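Local coordinates for protein group 3 allergen SMIPP-S YvT004A06 (Sarcoptes scabiei type hominis, PDB 3H7T) that is an inactivated paralogue of trypsin-like serine proteases, probably without proteolytic activity of its own, and binds zinc ions in the crystal, at residues G27-F35 with L97-L107; V43-H54 with S66-Y77. One frame throughout, in Å; residues are numbered along the deposited sequence.

Interaction 1 of 2, residues G27-F35 with L97-L107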
# COMPACT_ATOMS: atom_id res chain seq x y z
N GLY A 27 -0.12 1.03 -5.94
CA GLY A 27 -1.48 1.13 -5.46
C GLY A 27 -1.59 2.19 -4.38
O GLY A 27 -0.58 2.74 -3.92
N GLY A 28 -2.82 2.46 -3.97
CA GLY A 28 -3.10 3.46 -2.94
C GLY A 28 -4.45 3.18 -2.31
O GLY A 28 -5.14 2.22 -2.69
N SER A 29 -4.84 4.00 -1.34
CA SER A 29 -6.13 3.84 -0.69
C SER A 29 -6.75 5.21 -0.36
O SER A 29 -6.03 6.15 0.01
CB SER A 29 -5.97 2.99 0.58
OG SER A 29 -7.13 2.20 0.80
N ILE A 30 -8.07 5.32 -0.50
CA ILE A 30 -8.82 6.54 -0.18
C ILE A 30 -8.97 6.73 1.32
O ILE A 30 -9.64 5.93 1.99
CB ILE A 30 -10.29 6.52 -0.74
CG1 ILE A 30 -10.39 5.94 -2.16
CG2 ILE A 30 -10.93 7.91 -0.59
CD1 ILE A 30 -10.28 6.92 -3.28
N LEU A 31 -8.39 7.80 1.84
CA LEU A 31 -8.63 8.20 3.24
C LEU A 31 -9.79 9.19 3.37
O LEU A 31 -10.67 9.03 4.23
CB LEU A 31 -7.34 8.74 3.87
CG LEU A 31 -6.21 7.72 4.01
CD1 LEU A 31 -5.01 8.32 4.72
CD2 LEU A 31 -6.67 6.44 4.71
N THR A 32 -9.79 10.22 2.52
CA THR A 32 -10.89 11.18 2.41
C THR A 32 -11.04 11.57 0.94
O THR A 32 -10.25 11.15 0.10
CB THR A 32 -10.67 12.48 3.24
OG1 THR A 32 -9.65 13.29 2.64
CG2 THR A 32 -10.30 12.17 4.70
N ALA A 33 -12.04 12.40 0.65
CA ALA A 33 -12.28 12.87 -0.71
C ALA A 33 -11.10 13.64 -1.30
O ALA A 33 -11.00 13.82 -2.51
CB ALA A 33 -13.55 13.73 -0.75
N ASN A 34 -10.19 14.08 -0.43
CA ASN A 34 -9.04 14.89 -0.83
C ASN A 34 -7.69 14.20 -0.61
O ASN A 34 -6.67 14.66 -1.13
CB ASN A 34 -9.08 16.23 -0.09
CG ASN A 34 -10.37 16.98 -0.32
OD1 ASN A 34 -10.62 17.50 -1.41
ND2 ASN A 34 -11.22 17.02 0.70
N PHE A 35 -7.68 13.10 0.14
CA PHE A 35 -6.42 12.45 0.53
C PHE A 35 -6.32 10.96 0.20
O PHE A 35 -7.24 10.18 0.46
CB PHE A 35 -6.14 12.69 2.02
CG PHE A 35 -5.83 14.12 2.36
CD1 PHE A 35 -4.56 14.64 2.15
CD2 PHE A 35 -6.82 14.95 2.88
CE1 PHE A 35 -4.27 15.98 2.46
CE2 PHE A 35 -6.55 16.28 3.20
CZ PHE A 35 -5.27 16.80 2.99
N LEU A 97 -16.77 10.29 -4.31
CA LEU A 97 -17.22 9.12 -3.55
C LEU A 97 -18.64 8.75 -3.95
O LEU A 97 -19.46 9.62 -4.25
CB LEU A 97 -17.16 9.41 -2.05
CG LEU A 97 -15.86 9.92 -1.42
CD1 LEU A 97 -16.08 10.26 0.05
CD2 LEU A 97 -14.72 8.92 -1.57
N ASP A 98 -18.95 7.45 -3.96
CA ASP A 98 -20.25 6.99 -4.43
C ASP A 98 -20.79 5.76 -3.70
O ASP A 98 -21.79 5.18 -4.12
CB ASP A 98 -20.21 6.74 -5.95
CG ASP A 98 -19.36 5.53 -6.32
OD1 ASP A 98 -18.62 5.02 -5.46
OD2 ASP A 98 -19.44 5.11 -7.49
N ASP A 99 -20.11 5.36 -2.63
CA ASP A 99 -20.50 4.17 -1.85
C ASP A 99 -20.81 2.94 -2.73
O ASP A 99 -21.73 2.17 -2.44
CB ASP A 99 -21.66 4.49 -0.90
N LYS A 100 -20.06 2.78 -3.81
CA LYS A 100 -20.19 1.62 -4.68
C LYS A 100 -18.81 1.20 -5.18
O LYS A 100 -18.32 0.13 -4.84
CB LYS A 100 -21.13 1.92 -5.85
CG LYS A 100 -21.35 0.75 -6.80
CD LYS A 100 -22.32 1.11 -7.93
CE LYS A 100 -23.78 0.97 -7.49
NZ LYS A 100 -24.19 -0.46 -7.33
N THR A 101 -18.19 2.07 -5.99
CA THR A 101 -16.89 1.78 -6.58
C THR A 101 -15.81 2.66 -5.98
O THR A 101 -14.62 2.41 -6.17
CB THR A 101 -16.91 1.99 -8.12
OG1 THR A 101 -17.03 3.39 -8.41
CG2 THR A 101 -18.07 1.23 -8.77
N THR A 102 -16.22 3.71 -5.27
CA THR A 102 -15.27 4.67 -4.70
C THR A 102 -15.70 5.07 -3.29
O THR A 102 -16.70 5.79 -3.12
CB THR A 102 -15.11 5.91 -5.61
OG1 THR A 102 -14.97 5.51 -6.98
CG2 THR A 102 -13.89 6.71 -5.21
N LYS A 103 -14.96 4.60 -2.29
CA LYS A 103 -15.28 4.83 -0.87
C LYS A 103 -14.01 5.07 -0.06
O LYS A 103 -12.95 4.54 -0.39
CB LYS A 103 -16.02 3.63 -0.26
CG LYS A 103 -17.33 3.25 -0.95
CD LYS A 103 -17.94 1.97 -0.37
CE LYS A 103 -18.65 2.21 0.95
NZ LYS A 103 -19.20 0.94 1.49
N LYS A 104 -14.13 5.83 1.02
CA LYS A 104 -13.00 5.99 1.93
C LYS A 104 -12.87 4.78 2.87
O LYS A 104 -13.87 4.14 3.22
CB LYS A 104 -13.05 7.31 2.71
CG LYS A 104 -14.30 7.56 3.54
CD LYS A 104 -14.19 8.89 4.29
CE LYS A 104 -15.52 9.32 4.88
NZ LYS A 104 -16.38 10.00 3.87
N ILE A 105 -11.63 4.47 3.24
CA ILE A 105 -11.35 3.44 4.24
C ILE A 105 -10.94 4.13 5.54
O ILE A 105 -10.13 5.06 5.52
CB ILE A 105 -10.21 2.46 3.77
CG1 ILE A 105 -10.04 1.29 4.74
CG2 ILE A 105 -8.88 3.19 3.58
CD1 ILE A 105 -10.96 0.12 4.49
N GLU A 106 -11.49 3.67 6.66
CA GLU A 106 -11.20 4.26 7.97
C GLU A 106 -9.81 3.90 8.48
O GLU A 106 -9.29 2.82 8.19
CB GLU A 106 -12.26 3.86 9.01
CG GLU A 106 -13.67 4.38 8.73
CD GLU A 106 -13.74 5.90 8.62
OE1 GLU A 106 -13.24 6.60 9.53
OE2 GLU A 106 -14.30 6.39 7.61
N LEU A 107 -9.20 4.81 9.24
CA LEU A 107 -7.92 4.53 9.88
C LEU A 107 -8.11 3.63 11.11
O LEU A 107 -9.19 3.64 11.71
CB LEU A 107 -7.20 5.83 10.24
CG LEU A 107 -6.71 6.68 9.06
CD1 LEU A 107 -6.22 8.06 9.51
CD2 LEU A 107 -5.59 5.93 8.32
O HOH W 1 -10.32 7.43 6.39

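Interaction 2 of 2, residues V43-H54 with S66-Y77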
# COMPACT_ATOMS: atom_id res chain seq x y z
N VAL A 43 6.72 7.65 -4.66
CA VAL A 43 6.57 9.06 -5.03
C VAL A 43 7.62 10.00 -4.43
O VAL A 43 7.59 11.21 -4.67
CB VAL A 43 5.15 9.58 -4.70
CG1 VAL A 43 4.07 8.83 -5.52
CG2 VAL A 43 4.86 9.48 -3.19
N ASP A 44 8.55 9.44 -3.66
CA ASP A 44 9.63 10.20 -3.03
C ASP A 44 10.44 10.99 -4.07
O ASP A 44 11.04 10.41 -4.97
CB ASP A 44 10.56 9.26 -2.26
CG ASP A 44 11.64 10.00 -1.48
OD1 ASP A 44 11.40 11.14 -1.05
OD2 ASP A 44 12.73 9.42 -1.29
N GLY A 45 10.44 12.31 -3.91
CA GLY A 45 11.19 13.21 -4.79
C GLY A 45 10.54 13.46 -6.14
O GLY A 45 11.20 13.95 -7.06
N THR A 46 9.26 13.11 -6.26
CA THR A 46 8.51 13.29 -7.50
C THR A 46 7.53 14.46 -7.37
O THR A 46 6.77 14.54 -6.41
CB THR A 46 7.76 11.99 -7.91
OG1 THR A 46 8.71 10.94 -8.14
CG2 THR A 46 6.95 12.19 -9.18
N LYS A 47 7.57 15.35 -8.36
CA LYS A 47 6.66 16.49 -8.45
C LYS A 47 5.22 16.02 -8.59
O LYS A 47 4.95 15.05 -9.31
CB LYS A 47 7.05 17.39 -9.64
CG LYS A 47 8.31 18.22 -9.39
CD LYS A 47 8.66 19.09 -10.58
CE LYS A 47 9.75 20.09 -10.23
NZ LYS A 47 10.08 20.99 -11.38
N PRO A 48 4.28 16.69 -7.89
CA PRO A 48 2.87 16.29 -7.87
C PRO A 48 2.20 16.25 -9.25
O PRO A 48 1.32 15.41 -9.47
CB PRO A 48 2.21 17.37 -7.00
CG PRO A 48 3.30 17.89 -6.15
CD PRO A 48 4.54 17.83 -6.99
N SER A 49 2.63 17.11 -10.16
CA SER A 49 2.06 17.15 -11.52
C SER A 49 2.38 15.89 -12.32
O SER A 49 1.70 15.58 -13.30
CB SER A 49 2.54 18.40 -12.27
OG SER A 49 3.94 18.39 -12.45
N ASP A 50 3.41 15.15 -11.89
CA ASP A 50 3.78 13.89 -12.51
C ASP A 50 3.02 12.70 -11.93
O ASP A 50 3.29 11.55 -12.29
CB ASP A 50 5.30 13.68 -12.39
CG ASP A 50 6.09 14.54 -13.37
OD1 ASP A 50 5.49 15.25 -14.19
OD2 ASP A 50 7.34 14.49 -13.31
N ILE A 51 2.07 12.97 -11.04
CA ILE A 51 1.34 11.90 -10.35
C ILE A 51 -0.16 11.98 -10.61
O ILE A 51 -0.77 13.04 -10.52
CB ILE A 51 1.64 11.91 -8.82
CG1 ILE A 51 3.13 11.65 -8.57
CG2 ILE A 51 0.78 10.87 -8.08
CD1 ILE A 51 3.59 12.01 -7.15
N SER A 52 -0.75 10.83 -10.95
CA SER A 52 -2.18 10.70 -11.18
C SER A 52 -2.78 9.65 -10.24
O SER A 52 -2.14 8.65 -9.92
CB SER A 52 -2.45 10.30 -12.64
OG SER A 52 -3.83 10.34 -12.93
N ILE A 53 -4.00 9.91 -9.79
CA ILE A 53 -4.75 8.97 -8.97
C ILE A 53 -5.91 8.43 -9.80
O ILE A 53 -6.77 9.20 -10.24
CB ILE A 53 -5.27 9.63 -7.66
CG1 ILE A 53 -4.11 10.02 -6.74
CG2 ILE A 53 -6.22 8.70 -6.90
CD1 ILE A 53 -3.62 11.45 -6.96
N HIS A 54 -5.93 7.11 -9.99
CA HIS A 54 -6.95 6.44 -10.80
C HIS A 54 -7.89 5.68 -9.88
O HIS A 54 -7.46 4.77 -9.16
CB HIS A 54 -6.28 5.51 -11.83
CG HIS A 54 -7.25 4.73 -12.67
ND1 HIS A 54 -8.03 5.31 -13.65
CD2 HIS A 54 -7.55 3.40 -12.70
CE1 HIS A 54 -8.77 4.38 -14.23
NE2 HIS A 54 -8.50 3.22 -13.66
N SER A 66 -9.53 9.88 -13.40
CA SER A 66 -8.17 10.23 -13.03
C SER A 66 -8.15 11.66 -12.55
O SER A 66 -8.84 12.52 -13.10
CB SER A 66 -7.22 10.04 -14.21
OG SER A 66 -7.23 8.68 -14.65
N VAL A 67 -7.38 11.91 -11.51
CA VAL A 67 -7.26 13.22 -10.91
C VAL A 67 -5.79 13.45 -10.57
O VAL A 67 -5.11 12.54 -10.07
CB VAL A 67 -8.19 13.36 -9.66
CG1 VAL A 67 -7.83 12.35 -8.57
CG2 VAL A 67 -8.18 14.79 -9.11
N MET A 68 -5.30 14.64 -10.88
CA MET A 68 -3.91 14.99 -10.66
C MET A 68 -3.63 15.19 -9.17
O MET A 68 -4.52 15.56 -8.41
CB MET A 68 -3.57 16.26 -11.43
CG MET A 68 -2.27 16.20 -12.25
SD MET A 68 -2.21 14.81 -13.41
CE MET A 68 -1.28 15.53 -14.77
N ALA A 69 -2.39 14.93 -8.76
CA ALA A 69 -1.95 15.24 -7.40
C ALA A 69 -1.66 16.73 -7.28
O ALA A 69 -1.21 17.36 -8.24
CB ALA A 69 -0.72 14.44 -7.04
N LYS A 70 -1.92 17.28 -6.10
CA LYS A 70 -1.61 18.67 -5.79
C LYS A 70 -0.38 18.76 -4.89
O LYS A 70 0.56 19.49 -5.20
CB LYS A 70 -2.81 19.35 -5.12
CG LYS A 70 -2.64 20.84 -4.86
CD LYS A 70 -3.98 21.52 -4.62
CE LYS A 70 -4.55 21.18 -3.26
NZ LYS A 70 -5.90 21.80 -3.06
N LYS A 71 -0.40 18.03 -3.77
CA LYS A 71 0.71 18.01 -2.82
C LYS A 71 1.05 16.59 -2.39
O LYS A 71 0.18 15.72 -2.33
CB LYS A 71 0.37 18.84 -1.58
CG LYS A 71 0.11 20.33 -1.84
CD LYS A 71 -0.66 20.94 -0.69
CE LYS A 71 -1.31 22.26 -1.08
NZ LYS A 71 -2.23 22.75 -0.01
N ILE A 72 2.33 16.37 -2.10
CA ILE A 72 2.84 15.08 -1.64
C ILE A 72 3.44 15.27 -0.24
O ILE A 72 4.29 16.13 -0.04
CB ILE A 72 3.94 14.52 -2.58
CG1 ILE A 72 3.46 14.43 -4.04
CG2 ILE A 72 4.45 13.16 -2.08
CD1 ILE A 72 2.16 13.66 -4.27
N TYR A 73 3.00 14.45 0.71
CA TYR A 73 3.51 14.52 2.08
C TYR A 73 4.30 13.27 2.40
O TYR A 73 3.77 12.16 2.36
CB TYR A 73 2.36 14.69 3.07
CG TYR A 73 1.53 15.91 2.80
CD1 TYR A 73 1.79 17.12 3.46
CD2 TYR A 73 0.49 15.88 1.86
CE1 TYR A 73 1.03 18.25 3.20
CE2 TYR A 73 -0.27 17.00 1.60
CZ TYR A 73 0.00 18.19 2.27
OH TYR A 73 -0.75 19.30 2.00
N ILE A 74 5.59 13.47 2.69
CA ILE A 74 6.50 12.41 3.10
C ILE A 74 6.99 12.76 4.51
O ILE A 74 7.38 13.90 4.76
CB ILE A 74 7.72 12.31 2.16
CG1 ILE A 74 7.30 12.31 0.68
CG2 ILE A 74 8.61 11.12 2.53
CD1 ILE A 74 7.25 10.94 0.00
N VAL A 75 6.97 11.79 5.42
CA VAL A 75 7.44 12.02 6.80
C VAL A 75 8.64 11.12 7.15
O VAL A 75 8.47 10.04 7.72
CB VAL A 75 6.30 11.86 7.84
CG1 VAL A 75 6.76 12.34 9.23
CG2 VAL A 75 5.06 12.61 7.40
N ARG A 76 9.83 11.60 6.79
CA ARG A 76 11.11 10.95 7.14
C ARG A 76 11.32 9.56 6.52
O ARG A 76 11.87 8.65 7.16
CB ARG A 76 11.33 10.93 8.66
CG ARG A 76 11.22 12.32 9.34
CD ARG A 76 12.23 13.31 8.74
NE ARG A 76 13.61 12.83 8.88
CZ ARG A 76 14.64 13.28 8.17
NH1 ARG A 76 15.85 12.77 8.37
NH2 ARG A 76 14.46 14.23 7.25
N TYR A 77 10.90 9.39 5.26
CA TYR A 77 11.19 8.14 4.56
C TYR A 77 12.70 7.90 4.50
O TYR A 77 13.45 8.80 4.11
CB TYR A 77 10.62 8.15 3.14
CG TYR A 77 10.95 6.91 2.33
CD1 TYR A 77 10.73 5.63 2.85
CD2 TYR A 77 11.46 7.03 1.04
CE1 TYR A 77 11.03 4.49 2.09
CE2 TYR A 77 11.76 5.89 0.28
CZ TYR A 77 11.54 4.64 0.81
OH TYR A 77 11.83 3.54 0.07
O HOH W 2 13.63 10.49 1.76

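Interaction 1 of 2, residues G27-F35 with L97-L107
The flat groups that meet here are peptide units: the carbonyl of Ile30 points at the backbone N-H of Ile105. Ile105 N lies 2.8 Å from Ile30 O, with 174° at the hydrogen and 167° at the oxygen, so N-H and C=O are almost collinear. Lys104 CA adds a CA-H...O contact to the same oxygen. Within 27-35, Thr32 OG1 lies at the edge of the Phe35 ring, in its plane; its bond is from Asn34 N, forming an ST turn, with a weak one from Phe35 N. Leu31 and Thr32 both face Phe35, a classic beta bulge.

Water 1 forms a second link, donating to Leu31 O (2.7 Å) and Ile105 O. Beside it, Lys104 CB lies 3.3 Å from Leu31 O and its CD stays close to the same oxygen before the end of the chain leads away. Ile105 has CG1 anti to its backbone N (chi1 -173°), which leaves CG2 between the backbone N and the carbonyl carbon, where it lies against Ile30 O and 3.4 Å from Ser29 OG.

Apolar contacts flank the bond. With Ile30 CG2 anti to the backbone N, that methyl comes within 4.0 Å of Leu97 CD2, and CD1 meets Thr102 CG2, the two side chains crossing at about a right angle. Leu31 and Leu107 also cross nearly perpendicularly, their CD2 atoms 3.8 Å apart. Leu97 and Thr102 bracket a tight loop in which Asp98 OD1 accepts from the backbone N of Lys100, Thr101 and Thr102, an Asx turn among them.

Residues 97-107 belong to the connection from strand 87-91 of the first barrel to strand 119-124 of the second sheet, as in the two-barrel chymotrypsin fold. Around the contact, Trp14 touches Ser29 and Ile105, Leu196 of strand 195-200 touches Ser29, Leu31 and Ile105, and Ile224 of helix 221-228 packs against both Leu31 and Leu107.

Interaction 2 of 2, residues V43-H54 with S66-Y77
The beta hairpin of strands 51-55 and 65-74, with the loop leading into its first strand, forms this contact. Ile53 and Val67 are the hydrogen-bonded antiparallel pair: Ile53 N is 2.9 Å from Val67 O, and Val67 N returns a bond to Ile53 O. Ala69 N, tilted 33° from the carbonyl plane, extends the ladder to Ile51 O at 3.0 Å. Ser52 with Met68 and His54 with Ser66 are non-hydrogen-bonded pairs, and the short strand axes make an angle of 141°. On the face of Ser52 and His54, Ser66 OG sits at the edge of the His54 ring, near its plane, but too far from ND1 for a hydrogen bond; this buried nitrogen has no partner in the model. Met68 bends back over the 3-10 turn 48-50, bringing CE to 3.3 Å from Ser49 O.

In the closed six-stranded barrel of the trypsin fold, strand 65-74 pairs on its other edge with strand 87-91, where Lys70 and Lys71 both face Glu90 in a classic beta bulge. Beyond that irregularity, Ile72 turns toward the loop. Its CD1 reaches Ile51 CD1 tip to tip at 3.6 Å, and its CG1 lies near Pro48 CG. Ile72 CG2, anti to the backbone N, instead meets Val43 CG2 at 3.9 Å. Ala69 CB packs on Ile51 CB and close to Pro48 O, while Ile89 touches Ile53, Ala69 and Ile72.

At the far end, Ile74 CD1 lies 3.9 Å from Asp44 CA. Asp44 OD2 approaches the edge of the Tyr77 ring in its plane, 3.6 Å from CD2, with carboxylate and ring planes 89° apart. The stronger hold on Asp44 comes from Gln235, whose NE2 bonds to OD1; water 2 donates to Tyr77 O and only weakly to Asp44 OD2.

How the interactions relate
Both contacts draw on the first barrel, and their centres lie about 17 Å apart. Interaction 2 pairs two of its neighbouring strands, whereas interaction 1 joins another of its strands to the connection running on to the second sheet. In sequence, both segments of 43-54 with 66-77 fall between 27-35 and 97-107. The two touch directly through packing of Phe35 CE1 on Tyr73 CE2, 4.2 Å apart, and both regions meet helix 221-228: Leu31 and Leu107 touch Ile224, and Tyr73 touches Ile227. Neither contains an annotated zinc ligand; a bound zinc ion is about 12 Å from the side chain of Leu107, and one is about 9 Å from that of Tyr77.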